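Local structure of PAN2-PAN3 deadenylation complex catalytic subunit pan2 (Neurospora crassa, 4CZW) at residues H70-C75 with P153-E158; C80-L85 with Q147-T152; T407-S412 with K535-V540; T157-T162 with N398-M403; T60-N65 with P264-L269. The protein is the catalytic subunit of the PAN2-PAN3 deadenylation complex, probably shortening mRNA poly(A) tails, here as its nuclease and a protease-like domain predicted to be inactive. All coordinates share one frame; numbering follows the deposited sequence.

Contact 1: residues H70-C75 with P153-E158; sequences HAATAC and PPISTE. With ZN (zinc ion), chain B.
Two hydrogen bonds grip the hydroxyl OG1 of Thr73, one given and one received. It donates to His70 O at 2.6 Å, in the plane of that carbonyl, and accepts from Cys75 N at an N-H...O angle of 152°, which makes an ST turn. His70 O is itself doubly used, since Thr73 N reaches it at 3.0 Å. With chi1 at 69°, OG1 sits between the backbone N and the carbonyl carbon, while CG2, anti to the carbonyl carbon, is the branch that touches segment 153-158. The turn thus spans the two ligands this segment gives the zinc ion, His70 NE2 at 2.0 Å and Cys75 SG at 2.3 Å; Cys80 and Cys83 complete the site of three cysteines and one histidine.

The link to 153-158 is van der Waals packing of methyl and methylene groups on each other and on carbonyl oxygens. Thr73 CG2 lies 3.5 Å from Pro153 O and also meets Ile155 CD1, the two side chains running past each other in opposite senses. Ile155 CG1 rests 3.7 Å from Ala72 CB, and its CD1 lies beside Ala72 O. An alanine in place of Thr73 would remove both branches and would probably loosen the turn between the zinc ligands as well as the packing on Ile155. One threonine therefore divides its chemistry: a hydroxyl spent on shaping the metal-binding loop, and a methyl spent on joining that loop to the chain ahead of helix 158-163.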
# COMPACT_ATOMS: atom_id res chain seq x y z
N HIS A 70 10.51 -3.06 -6.91
CA HIS A 70 10.65 -1.76 -7.54
C HIS A 70 11.00 -0.67 -6.53
O HIS A 70 11.88 0.16 -6.78
CB HIS A 70 9.37 -1.37 -8.28
CG HIS A 70 9.37 0.05 -8.76
ND1 HIS A 70 10.11 0.47 -9.84
CD2 HIS A 70 8.73 1.15 -8.29
CE1 HIS A 70 9.92 1.77 -10.02
NE2 HIS A 70 9.08 2.20 -9.10
N ALA A 71 10.30 -0.67 -5.40
CA ALA A 71 10.51 0.33 -4.36
C ALA A 71 11.93 0.28 -3.81
O ALA A 71 12.46 1.29 -3.33
CB ALA A 71 9.50 0.15 -3.24
N ALA A 72 12.55 -0.89 -3.88
CA ALA A 72 13.89 -1.09 -3.34
C ALA A 72 14.98 -0.58 -4.29
O ALA A 72 16.17 -0.63 -3.97
CB ALA A 72 14.12 -2.56 -3.03
N THR A 73 14.57 -0.10 -5.46
CA THR A 73 15.53 0.43 -6.44
C THR A 73 15.87 1.88 -6.13
O THR A 73 15.47 2.42 -5.10
CB THR A 73 14.99 0.32 -7.88
OG1 THR A 73 13.90 1.23 -8.05
CG2 THR A 73 14.53 -1.10 -8.18
N ALA A 74 16.60 2.51 -7.04
CA ALA A 74 17.03 3.89 -6.86
C ALA A 74 16.01 4.87 -7.44
O ALA A 74 16.32 6.05 -7.63
CB ALA A 74 18.39 4.12 -7.51
N CYS A 75 14.80 4.38 -7.69
CA CYS A 75 13.73 5.18 -8.28
C CYS A 75 13.46 6.45 -7.49
O CYS A 75 13.09 6.39 -6.31
CB CYS A 75 12.45 4.35 -8.40
SG CYS A 75 11.01 5.26 -9.03
N PRO A 153 14.96 -0.94 -13.87
CA PRO A 153 15.13 -2.38 -13.61
C PRO A 153 14.93 -2.75 -12.15
O PRO A 153 15.62 -2.20 -11.28
CB PRO A 153 16.57 -2.63 -14.05
CG PRO A 153 16.85 -1.58 -15.06
CD PRO A 153 16.10 -0.37 -14.59
N PRO A 154 14.00 -3.67 -11.87
CA PRO A 154 13.74 -4.13 -10.50
C PRO A 154 14.95 -4.84 -9.90
O PRO A 154 15.82 -5.31 -10.64
CB PRO A 154 12.56 -5.09 -10.67
CG PRO A 154 12.65 -5.55 -12.08
CD PRO A 154 13.16 -4.37 -12.85
N ILE A 155 15.00 -4.91 -8.57
CA ILE A 155 16.12 -5.54 -7.87
C ILE A 155 16.26 -7.01 -8.26
O ILE A 155 17.38 -7.50 -8.46
CB ILE A 155 15.95 -5.43 -6.34
CG1 ILE A 155 15.87 -3.96 -5.92
CG2 ILE A 155 17.11 -6.12 -5.63
CD1 ILE A 155 17.12 -3.17 -6.23
N SER A 156 15.14 -7.70 -8.39
CA SER A 156 15.17 -9.12 -8.72
C SER A 156 13.90 -9.60 -9.41
O SER A 156 12.79 -9.27 -9.00
CB SER A 156 15.40 -9.94 -7.45
OG SER A 156 15.44 -11.33 -7.75
N THR A 157 14.08 -10.37 -10.48
CA THR A 157 12.97 -11.03 -11.16
C THR A 157 13.11 -12.53 -10.99
O THR A 157 12.63 -13.31 -11.81
CB THR A 157 12.93 -10.67 -12.66
OG1 THR A 157 14.12 -11.13 -13.30
CG2 THR A 157 12.80 -9.17 -12.85
N GLU A 158 13.79 -12.93 -9.92
CA GLU A 158 14.11 -14.33 -9.67
C GLU A 158 12.87 -15.15 -9.34
O GLU A 158 12.77 -16.32 -9.73
CB GLU A 158 15.13 -14.45 -8.53
CG GLU A 158 15.66 -15.85 -8.31
CD GLU A 158 16.52 -16.34 -9.46
OE1 GLU A 158 17.07 -15.49 -10.20
OE2 GLU A 158 16.65 -17.57 -9.62
ZN ZN B . 9.12 4.08 -8.31

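Contact 2: residues C80-L85 with Q147-T152; sequences CLLCEL and QDYKGT. With ZN (zinc ion), chain B.
Asp148 projects from helix 130-149 toward the start of helix 81-94, and each part of its side chain meets something different. Its CB lies 3.7 Å from Leu82 CB, an aliphatic contact at the base. With CG anti to the carbonyl carbon (chi1 -76°), the carboxylate swings over the first turn of the facing helix, where CG passes 4.1 Å from Cys80 SG. At the tip, OD2 accepts a hydrogen bond from a water at 2.5 Å, and the same water accepts from Leu81 N at 3.2 Å, so a single bridging molecule joins the carboxylate to the helix terminus.

Cys80 occupies the N-cap position of that helix and Cys83 lies one turn on, the CxxC half of the zinc site that His70 and Cys75 complete; each SG is bound to the metal at 2.3 Å. The helix start would probably stabilise the negative charge of Asp148.

Leu82 works on the apolar side. Its CG is anti to the backbone N, which carries CD2 to within 3.6 Å of Tyr149 N and to the edge of the tyrosine ring, near its plane. Ala67 and His70 of helix 61-71 also touch Leu82.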
# COMPACT_ATOMS: atom_id res chain seq x y z
N CYS A 80 5.00 8.43 -7.67
CA CYS A 80 5.23 7.10 -8.22
C CYS A 80 4.44 6.08 -7.40
O CYS A 80 4.88 5.65 -6.33
CB CYS A 80 6.72 6.76 -8.20
SG CYS A 80 7.14 5.12 -8.83
N LEU A 81 3.27 5.71 -7.91
CA LEU A 81 2.32 4.89 -7.15
C LEU A 81 2.85 3.50 -6.81
O LEU A 81 2.46 2.92 -5.79
CB LEU A 81 1.01 4.76 -7.93
CG LEU A 81 0.26 6.08 -8.17
CD1 LEU A 81 -1.05 5.83 -8.91
CD2 LEU A 81 0.00 6.79 -6.85
N LEU A 82 3.72 2.96 -7.65
CA LEU A 82 4.28 1.64 -7.40
C LEU A 82 5.23 1.67 -6.20
O LEU A 82 5.25 0.74 -5.39
CB LEU A 82 5.01 1.10 -8.63
CG LEU A 82 5.50 -0.34 -8.52
CD1 LEU A 82 4.36 -1.26 -8.10
CD2 LEU A 82 6.10 -0.80 -9.84
N CYS A 83 6.01 2.74 -6.10
CA CYS A 83 6.87 2.95 -4.94
C CYS A 83 6.03 3.10 -3.68
O CYS A 83 6.32 2.50 -2.65
CB CYS A 83 7.76 4.18 -5.13
SG CYS A 83 9.30 3.86 -6.01
N GLU A 84 4.99 3.92 -3.78
CA GLU A 84 4.07 4.13 -2.67
C GLU A 84 3.37 2.83 -2.29
O GLU A 84 3.08 2.60 -1.12
CB GLU A 84 3.04 5.21 -3.03
CG GLU A 84 3.64 6.55 -3.40
CD GLU A 84 4.32 7.24 -2.22
OE1 GLU A 84 3.93 6.96 -1.07
OE2 GLU A 84 5.23 8.06 -2.45
N LEU A 85 3.10 1.99 -3.28
CA LEU A 85 2.51 0.68 -3.04
C LEU A 85 3.46 -0.19 -2.22
O LEU A 85 3.02 -0.93 -1.33
CB LEU A 85 2.16 -0.02 -4.36
CG LEU A 85 0.71 0.12 -4.84
CD1 LEU A 85 0.54 -0.57 -6.18
CD2 LEU A 85 -0.25 -0.47 -3.82
N GLN A 147 3.69 0.58 -15.97
CA GLN A 147 4.69 1.42 -16.63
C GLN A 147 5.72 1.92 -15.62
O GLN A 147 6.84 2.28 -15.99
CB GLN A 147 4.01 2.60 -17.34
CG GLN A 147 3.35 3.61 -16.42
CD GLN A 147 2.52 4.63 -17.18
OE1 GLN A 147 1.70 4.27 -18.03
NE2 GLN A 147 2.74 5.90 -16.88
N ASP A 148 5.34 1.94 -14.35
CA ASP A 148 6.28 2.29 -13.28
C ASP A 148 7.31 1.18 -13.10
O ASP A 148 8.48 1.43 -12.81
CB ASP A 148 5.54 2.53 -11.96
CG ASP A 148 4.83 3.87 -11.92
OD1 ASP A 148 5.21 4.77 -12.69
OD2 ASP A 148 3.90 4.02 -11.10
N TYR A 149 6.86 -0.06 -13.29
CA TYR A 149 7.71 -1.23 -13.10
C TYR A 149 8.81 -1.31 -14.15
O TYR A 149 9.92 -1.77 -13.87
CB TYR A 149 6.86 -2.50 -13.13
CG TYR A 149 7.64 -3.78 -12.89
CD1 TYR A 149 7.91 -4.22 -11.61
CD2 TYR A 149 8.09 -4.55 -13.96
CE1 TYR A 149 8.61 -5.39 -11.38
CE2 TYR A 149 8.80 -5.72 -13.75
CZ TYR A 149 9.06 -6.13 -12.46
OH TYR A 149 9.76 -7.30 -12.24
N LYS A 150 8.51 -0.85 -15.36
CA LYS A 150 9.45 -0.93 -16.47
C LYS A 150 10.31 0.33 -16.59
O LYS A 150 11.22 0.39 -17.42
CB LYS A 150 8.71 -1.18 -17.79
CG LYS A 150 7.71 -0.10 -18.15
CD LYS A 150 6.93 -0.46 -19.40
CE LYS A 150 6.16 -1.77 -19.21
NZ LYS A 150 5.37 -2.12 -20.42
N GLY A 151 10.02 1.32 -15.75
CA GLY A 151 10.77 2.56 -15.75
C GLY A 151 12.22 2.36 -15.36
O GLY A 151 13.13 2.92 -15.97
N THR A 152 12.43 1.54 -14.33
CA THR A 152 13.77 1.21 -13.88
C THR A 152 13.84 -0.28 -13.53
O THR A 152 12.89 -0.83 -12.97
CB THR A 152 14.19 2.06 -12.66
OG1 THR A 152 15.43 1.57 -12.13
CG2 THR A 152 13.13 2.01 -11.57
ZN ZN B . 9.12 4.08 -8.31
O HOH W 1 2.87 6.32 -11.02

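Contact 3: residues T407-S412 with K535-V540; sequences TRLDTS and KLWVLV
Leu409 and Asp410 run in extended conformation along one flank of helix 529-541, and the backbones come closest at Thr411 and Val538, whose CA atoms are 6.7 Å apart. Leu409 spreads its two methyls over neighbouring residues of the helix. With CG anti to its backbone N, CD1 reaches Trp537 CZ3 at 3.8 Å, the two side chains crossing obliquely, while CD2 lies 3.7 Å from Val538 O and 3.8 Å from Val538 CG1. Val538 is met by three successive residues: besides Leu409, Thr411 CG2 lies 4.1 Å from CG1, the side chains crossing at about a right angle, and CG2 faces Asp410 O at 3.8 Å.

Asp410 turns its carboxylate back on its own chain. OD1 accepts from Ser412 OG at 2.5 Å through its syn lone pair and from Ser412 N at 3.1 Å, the latter approaching from above the carboxylate plane. This Asx turn holds the bend leading toward helix 412-415, and Ser412 OG has a further partner in Arg416.

Beyond the pair, Trp537 meets the ring of Tyr87. Here the packing sets the chain that also pairs with the zinc-binding loop of the protease-like domain against helix 529-541 of the exonuclease domain, whose RNase H-like fold includes that helix beside its mixed sheet.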
# COMPACT_ATOMS: atom_id res chain seq x y z
N THR A 407 17.71 -7.73 0.61
CA THR A 407 19.10 -8.17 0.61
C THR A 407 19.98 -7.25 -0.23
O THR A 407 21.05 -6.82 0.21
CB THR A 407 19.23 -9.62 0.08
OG1 THR A 407 18.55 -10.52 0.97
CG2 THR A 407 20.69 -10.02 -0.03
N ARG A 408 19.53 -6.95 -1.44
CA ARG A 408 20.28 -6.06 -2.33
C ARG A 408 19.57 -4.72 -2.48
O ARG A 408 19.41 -4.21 -3.59
CB ARG A 408 20.49 -6.72 -3.69
CG ARG A 408 21.35 -7.97 -3.65
CD ARG A 408 21.75 -8.43 -5.04
NE ARG A 408 20.60 -8.82 -5.85
CZ ARG A 408 20.09 -10.04 -5.87
NH1 ARG A 408 20.62 -11.00 -5.12
NH2 ARG A 408 19.04 -10.31 -6.63
N LEU A 409 19.14 -4.16 -1.36
CA LEU A 409 18.49 -2.86 -1.33
C LEU A 409 19.42 -1.75 -1.82
O LEU A 409 20.57 -1.67 -1.39
CB LEU A 409 18.00 -2.54 0.08
CG LEU A 409 17.45 -1.13 0.35
CD1 LEU A 409 16.15 -0.90 -0.40
CD2 LEU A 409 17.26 -0.92 1.85
N ASP A 410 18.93 -0.91 -2.73
CA ASP A 410 19.72 0.20 -3.24
C ASP A 410 19.77 1.33 -2.22
O ASP A 410 18.73 1.75 -1.70
CB ASP A 410 19.15 0.70 -4.57
CG ASP A 410 20.05 1.73 -5.23
OD1 ASP A 410 19.92 2.93 -4.91
OD2 ASP A 410 20.88 1.33 -6.07
N THR A 411 20.97 1.82 -1.93
CA THR A 411 21.17 2.81 -0.88
C THR A 411 21.74 4.12 -1.41
O THR A 411 22.20 4.96 -0.63
CB THR A 411 22.11 2.28 0.22
OG1 THR A 411 23.42 2.10 -0.32
CG2 THR A 411 21.60 0.95 0.76
N SER A 412 21.70 4.30 -2.72
CA SER A 412 22.31 5.46 -3.37
C SER A 412 21.67 6.78 -2.96
O SER A 412 22.30 7.84 -3.06
CB SER A 412 22.25 5.30 -4.89
OG SER A 412 20.91 5.23 -5.34
N LYS A 535 14.79 7.92 1.91
CA LYS A 535 15.96 7.81 2.78
C LYS A 535 15.60 7.09 4.07
O LYS A 535 16.28 6.14 4.48
CB LYS A 535 16.53 9.19 3.09
CG LYS A 535 16.95 9.99 1.87
CD LYS A 535 17.46 11.36 2.26
CE LYS A 535 17.84 12.18 1.04
NZ LYS A 535 18.31 13.54 1.41
N LEU A 536 14.53 7.53 4.71
CA LEU A 536 14.08 6.95 5.97
C LEU A 536 13.65 5.50 5.79
O LEU A 536 13.92 4.65 6.64
CB LEU A 536 12.93 7.77 6.56
CG LEU A 536 13.22 9.25 6.79
CD1 LEU A 536 12.03 9.94 7.44
CD2 LEU A 536 14.48 9.43 7.63
N TRP A 537 12.99 5.22 4.67
CA TRP A 537 12.52 3.87 4.37
C TRP A 537 13.69 2.90 4.19
O TRP A 537 13.63 1.76 4.63
CB TRP A 537 11.63 3.87 3.12
CG TRP A 537 11.05 2.52 2.81
CD1 TRP A 537 9.99 1.93 3.42
CD2 TRP A 537 11.51 1.60 1.81
NE1 TRP A 537 9.75 0.70 2.86
CE2 TRP A 537 10.67 0.47 1.87
CE3 TRP A 537 12.54 1.63 0.86
CZ2 TRP A 537 10.83 -0.62 1.02
CZ3 TRP A 537 12.70 0.54 0.03
CH2 TRP A 537 11.85 -0.57 0.11
N VAL A 538 14.74 3.38 3.53
CA VAL A 538 15.94 2.58 3.33
C VAL A 538 16.62 2.29 4.67
O VAL A 538 17.01 1.15 4.95
CB VAL A 538 16.95 3.28 2.39
CG1 VAL A 538 18.32 2.64 2.48
CG2 VAL A 538 16.44 3.25 0.96
N LEU A 539 16.72 3.32 5.51
CA LEU A 539 17.35 3.19 6.82
C LEU A 539 16.64 2.18 7.71
O LEU A 539 17.27 1.49 8.51
CB LEU A 539 17.41 4.56 7.51
CG LEU A 539 18.36 5.58 6.89
CD1 LEU A 539 18.19 6.94 7.55
CD2 LEU A 539 19.80 5.11 7.00
N VAL A 540 15.32 2.10 7.57
CA VAL A 540 14.54 1.12 8.32
C VAL A 540 14.87 -0.30 7.88
O VAL A 540 15.11 -1.18 8.70
CB VAL A 540 13.02 1.36 8.17
CG1 VAL A 540 12.23 0.22 8.79
CG2 VAL A 540 12.63 2.69 8.81

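Contact 4: residues T157-T162 with N398-M403; sequences TELERT and NHRFNM
This is a surface contact, in which helix 158-163 lies against the irregular chain that follows strand 385-394, held by packing of side chains. Leu159 is its buried centre. Its CG stands anti to the backbone N (chi1 -170°), and CD1 lies against the backbone of segment 398-403, 3.5 Å from Phe401 C and 3.9 Å from Asn402 CB. Arg400, bent at both chi2 and chi3, slides past Leu159 in the opposite direction. Thr162 CB lies at the edge of the Arg400 guanidinium, near the plane of that group and 3.6 Å from NH2.

Two polar pairs lie within the helix itself. Thr162 OG1 donates to Glu158 O at 3.0 Å, and Glu158 OE2 forms a salt bridge with Arg161 NH2 at 2.5 Å, nearly straight at 172°. Leu159 also touches Asn65 of helix 61-71, and Glu160 meets Leu175 of helix 172-180 and Tyr149 of helix 130-149, so helix 158-163 packs among three helices and the 398-403 loop.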
# COMPACT_ATOMS: atom_id res chain seq x y z
N THR A 157 14.08 -10.37 -10.48
CA THR A 157 12.97 -11.03 -11.16
C THR A 157 13.11 -12.53 -10.99
O THR A 157 12.63 -13.31 -11.81
CB THR A 157 12.93 -10.67 -12.66
OG1 THR A 157 14.12 -11.13 -13.30
CG2 THR A 157 12.80 -9.17 -12.85
N GLU A 158 13.79 -12.93 -9.92
CA GLU A 158 14.11 -14.33 -9.67
C GLU A 158 12.87 -15.15 -9.34
O GLU A 158 12.77 -16.32 -9.73
CB GLU A 158 15.13 -14.45 -8.53
CG GLU A 158 15.66 -15.85 -8.31
CD GLU A 158 16.52 -16.34 -9.46
OE1 GLU A 158 17.07 -15.49 -10.20
OE2 GLU A 158 16.65 -17.57 -9.62
N LEU A 159 11.92 -14.54 -8.63
CA LEU A 159 10.68 -15.21 -8.26
C LEU A 159 9.88 -15.57 -9.51
O LEU A 159 9.44 -16.71 -9.68
CB LEU A 159 9.85 -14.33 -7.33
CG LEU A 159 8.61 -14.91 -6.63
CD1 LEU A 159 8.32 -14.12 -5.37
CD2 LEU A 159 7.38 -14.90 -7.53
N GLU A 160 9.71 -14.59 -10.39
CA GLU A 160 8.92 -14.77 -11.60
C GLU A 160 9.60 -15.74 -12.57
O GLU A 160 8.93 -16.50 -13.26
CB GLU A 160 8.68 -13.42 -12.29
CG GLU A 160 7.94 -12.40 -11.44
CD GLU A 160 8.85 -11.61 -10.52
OE1 GLU A 160 9.98 -12.07 -10.25
OE2 GLU A 160 8.44 -10.52 -10.07
N ARG A 161 10.93 -15.69 -12.61
CA ARG A 161 11.69 -16.58 -13.48
C ARG A 161 11.50 -18.04 -13.05
O ARG A 161 11.33 -18.92 -13.89
CB ARG A 161 13.18 -16.22 -13.45
CG ARG A 161 14.02 -16.97 -14.46
CD ARG A 161 15.51 -16.83 -14.16
NE ARG A 161 15.86 -17.44 -12.88
CZ ARG A 161 16.16 -18.73 -12.72
NH1 ARG A 161 16.14 -19.55 -13.77
NH2 ARG A 161 16.47 -19.20 -11.52
N THR A 162 11.53 -18.27 -11.74
CA THR A 162 11.31 -19.59 -11.19
C THR A 162 9.87 -20.03 -11.39
O THR A 162 9.60 -21.17 -11.75
CB THR A 162 11.66 -19.64 -9.68
OG1 THR A 162 13.03 -19.28 -9.49
CG2 THR A 162 11.41 -21.03 -9.12
N ASN A 398 1.33 -19.20 -5.00
CA ASN A 398 0.97 -19.19 -3.59
C ASN A 398 2.16 -19.54 -2.70
O ASN A 398 3.01 -20.35 -3.08
CB ASN A 398 -0.18 -20.16 -3.33
CG ASN A 398 -1.49 -19.69 -3.92
OD1 ASN A 398 -1.66 -18.51 -4.24
ND2 ASN A 398 -2.44 -20.61 -4.07
N HIS A 399 2.20 -18.92 -1.52
CA HIS A 399 3.24 -19.17 -0.52
C HIS A 399 4.64 -18.89 -1.06
O HIS A 399 5.63 -19.44 -0.56
CB HIS A 399 3.15 -20.62 -0.02
CG HIS A 399 1.75 -21.13 0.12
ND1 HIS A 399 0.90 -20.70 1.11
CD2 HIS A 399 1.06 -22.02 -0.62
CE1 HIS A 399 -0.26 -21.31 0.98
NE2 HIS A 399 -0.19 -22.12 -0.06
N ARG A 400 4.73 -18.03 -2.07
CA ARG A 400 6.01 -17.67 -2.67
C ARG A 400 6.42 -16.25 -2.30
O ARG A 400 5.57 -15.36 -2.18
CB ARG A 400 5.95 -17.82 -4.19
CG ARG A 400 5.82 -19.26 -4.67
CD ARG A 400 7.09 -20.05 -4.43
NE ARG A 400 8.26 -19.38 -5.01
CZ ARG A 400 8.64 -19.50 -6.28
NH1 ARG A 400 7.94 -20.26 -7.11
NH2 ARG A 400 9.71 -18.86 -6.72
N PHE A 401 7.72 -16.03 -2.13
CA PHE A 401 8.24 -14.70 -1.81
C PHE A 401 9.72 -14.61 -2.17
O PHE A 401 10.39 -15.62 -2.36
CB PHE A 401 8.03 -14.37 -0.33
CG PHE A 401 8.84 -15.23 0.60
CD1 PHE A 401 8.38 -16.48 0.98
CD2 PHE A 401 10.04 -14.77 1.12
CE1 PHE A 401 9.12 -17.27 1.84
CE2 PHE A 401 10.78 -15.56 1.98
CZ PHE A 401 10.32 -16.81 2.35
N ASN A 402 10.22 -13.38 -2.26
CA ASN A 402 11.63 -13.15 -2.58
C ASN A 402 12.18 -11.97 -1.78
O ASN A 402 11.61 -10.88 -1.80
CB ASN A 402 11.80 -12.91 -4.08
CG ASN A 402 13.25 -12.72 -4.48
OD1 ASN A 402 13.72 -11.59 -4.63
ND2 ASN A 402 13.96 -13.82 -4.65
N MSE A 403 13.29 -12.20 -1.08
CA MSE A 403 13.83 -11.20 -0.16
C MSE A 403 15.02 -10.44 -0.73
O MSE A 403 15.72 -9.74 0.01
CB MSE A 403 14.23 -11.87 1.16
CG MSE A 403 13.09 -12.56 1.89
SE MSE A 403 11.68 -11.31 2.40
CE MSE A 403 12.76 -10.04 3.41

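Contact 5: residues T60-N65 with P264-L269; sequences TPLLRN and PAVLAL
Val266 meets two successive leucines of helix 61-71, CG2 mainly on Leu62 and CG1 mainly on Leu63. CG2 lies 3.7 Å from Leu62 CB, and CG1 lies 4.1 Å from Leu63 CG. Leu62 and Val266 pass each other in opposite directions, whereas Leu63 crosses the valine obliquely, bringing both of its methyls within reach of CG1. One residue back along the strand segment, Ala265 CB receives the tip of Leu62, whose CD1 is 3.7 Å away. An alanine in place of Leu63 would remove the branched end that faces CG1 and would probably weaken the seat of the helix on the strand.

The pattern is that of a helix packed against a strand of the mixed beta-sheet in the protease-like domain of the peptidase C19 fold, a domain predicted to be inactive and to act as a scaffold. Val266 begins strand 266-270, which pairs antiparallel with strand 385-394; backbone bonds link Ala265 with Val394 and Leu267 with Phe392. Further out, Leu180 of helix 172-180 touches both Leu63 and Val266.

Thr60 occupies the N-cap position without a capping bond from its side chain; CG2 lies 4.4 Å from Val266 CG1, and OG1 is hydrogen-bonded to Val56 O instead.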
# COMPACT_ATOMS: atom_id res chain seq x y z
N THR A 60 -1.74 -10.49 -2.20
CA THR A 60 -1.51 -11.13 -3.48
C THR A 60 -0.01 -11.17 -3.72
O THR A 60 0.57 -10.18 -4.17
CB THR A 60 -2.22 -10.39 -4.63
OG1 THR A 60 -3.60 -10.21 -4.31
CG2 THR A 60 -2.10 -11.19 -5.93
N PRO A 61 0.63 -12.31 -3.42
CA PRO A 61 2.08 -12.51 -3.42
C PRO A 61 2.81 -11.91 -4.63
O PRO A 61 3.86 -11.30 -4.46
CB PRO A 61 2.22 -14.04 -3.42
CG PRO A 61 1.02 -14.50 -2.68
CD PRO A 61 -0.09 -13.55 -3.07
N LEU A 62 2.24 -12.09 -5.82
CA LEU A 62 2.86 -11.56 -7.03
C LEU A 62 2.81 -10.04 -7.07
O LEU A 62 3.71 -9.40 -7.62
CB LEU A 62 2.17 -12.14 -8.27
CG LEU A 62 2.45 -13.62 -8.55
CD1 LEU A 62 1.70 -14.08 -9.78
CD2 LEU A 62 3.94 -13.86 -8.70
N LEU A 63 1.77 -9.46 -6.50
CA LEU A 63 1.63 -8.01 -6.47
C LEU A 63 2.52 -7.38 -5.40
O LEU A 63 3.13 -6.33 -5.64
CB LEU A 63 0.17 -7.61 -6.22
CG LEU A 63 -0.81 -7.86 -7.37
CD1 LEU A 63 -2.19 -7.34 -7.01
CD2 LEU A 63 -0.30 -7.20 -8.64
N ARG A 64 2.60 -8.01 -4.24
CA ARG A 64 3.41 -7.49 -3.14
C ARG A 64 4.90 -7.52 -3.49
O ARG A 64 5.62 -6.56 -3.25
CB ARG A 64 3.16 -8.28 -1.85
CG ARG A 64 3.80 -7.64 -0.62
CD ARG A 64 4.02 -8.63 0.51
NE ARG A 64 2.79 -9.05 1.16
CZ ARG A 64 2.74 -9.88 2.21
NH1 ARG A 64 3.86 -10.37 2.72
NH2 ARG A 64 1.57 -10.21 2.74
N ASN A 65 5.34 -8.64 -4.06
CA ASN A 65 6.73 -8.77 -4.49
C ASN A 65 7.07 -7.75 -5.57
O ASN A 65 8.10 -7.09 -5.51
CB ASN A 65 6.99 -10.19 -5.00
CG ASN A 65 8.42 -10.38 -5.49
OD1 ASN A 65 9.33 -10.60 -4.69
ND2 ASN A 65 8.61 -10.29 -6.80
N PRO A 264 -3.28 -13.25 -17.69
CA PRO A 264 -2.30 -12.74 -16.72
C PRO A 264 -2.12 -13.66 -15.52
O PRO A 264 -3.03 -14.40 -15.16
CB PRO A 264 -2.90 -11.40 -16.30
CG PRO A 264 -4.36 -11.55 -16.52
CD PRO A 264 -4.49 -12.41 -17.75
N ALA A 265 -0.94 -13.60 -14.90
CA ALA A 265 -0.66 -14.36 -13.69
C ALA A 265 -1.51 -13.84 -12.54
O ALA A 265 -1.92 -14.60 -11.66
CB ALA A 265 0.81 -14.30 -13.34
N VAL A 266 -1.77 -12.54 -12.55
CA VAL A 266 -2.67 -11.92 -11.59
C VAL A 266 -3.97 -11.54 -12.29
O VAL A 266 -3.98 -10.70 -13.19
CB VAL A 266 -2.05 -10.67 -10.94
CG1 VAL A 266 -3.06 -9.98 -10.03
CG2 VAL A 266 -0.80 -11.04 -10.16
N LEU A 267 -5.07 -12.16 -11.87
CA LEU A 267 -6.35 -11.97 -12.54
C LEU A 267 -7.31 -11.09 -11.74
O LEU A 267 -8.02 -11.57 -10.86
CB LEU A 267 -7.00 -13.33 -12.82
CG LEU A 267 -8.26 -13.32 -13.70
CD1 LEU A 267 -7.95 -12.77 -15.08
CD2 LEU A 267 -8.85 -14.72 -13.79
N ALA A 268 -7.31 -9.80 -12.04
CA ALA A 268 -8.23 -8.86 -11.41
C ALA A 268 -9.54 -8.79 -12.18
O ALA A 268 -9.54 -8.66 -13.41
CB ALA A 268 -7.60 -7.48 -11.30
N LEU A 269 -10.66 -8.88 -11.47
CA LEU A 269 -11.97 -8.94 -12.12
C LEU A 269 -12.97 -7.95 -11.53
O LEU A 269 -13.16 -7.89 -10.32
CB LEU A 269 -12.53 -10.36 -12.01
CG LEU A 269 -11.70 -11.49 -12.63
CD1 LEU A 269 -12.33 -12.84 -12.33
CD2 LEU A 269 -11.55 -11.28 -14.13

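Overall arrangement
Contacts 1 and 2 form the two halves of one zinc site: their centres are about 10 Å apart, and His70 CE1 comes within 3.2 Å of Asp148 O. Contact 2 is nested in the chain loop closed by contact 1. Contact 3, its centre about 12 Å from that of contact 1, carries the structure across to the nuclease, with Ala72 O and Asp410 N 3.0 Å apart, probably hydrogen-bonded. The side chain of Trp537 lies about 10 Å from the zinc, whose role appears structural; the catalytic metals belong, by similarity, to the exonuclease. Contacts 4 and 5 meet where Leu159 CD2 touches Leu62 CD2 at 3.8 Å. Contacts 3 and 5 are the most distant, about 25 Å between centres.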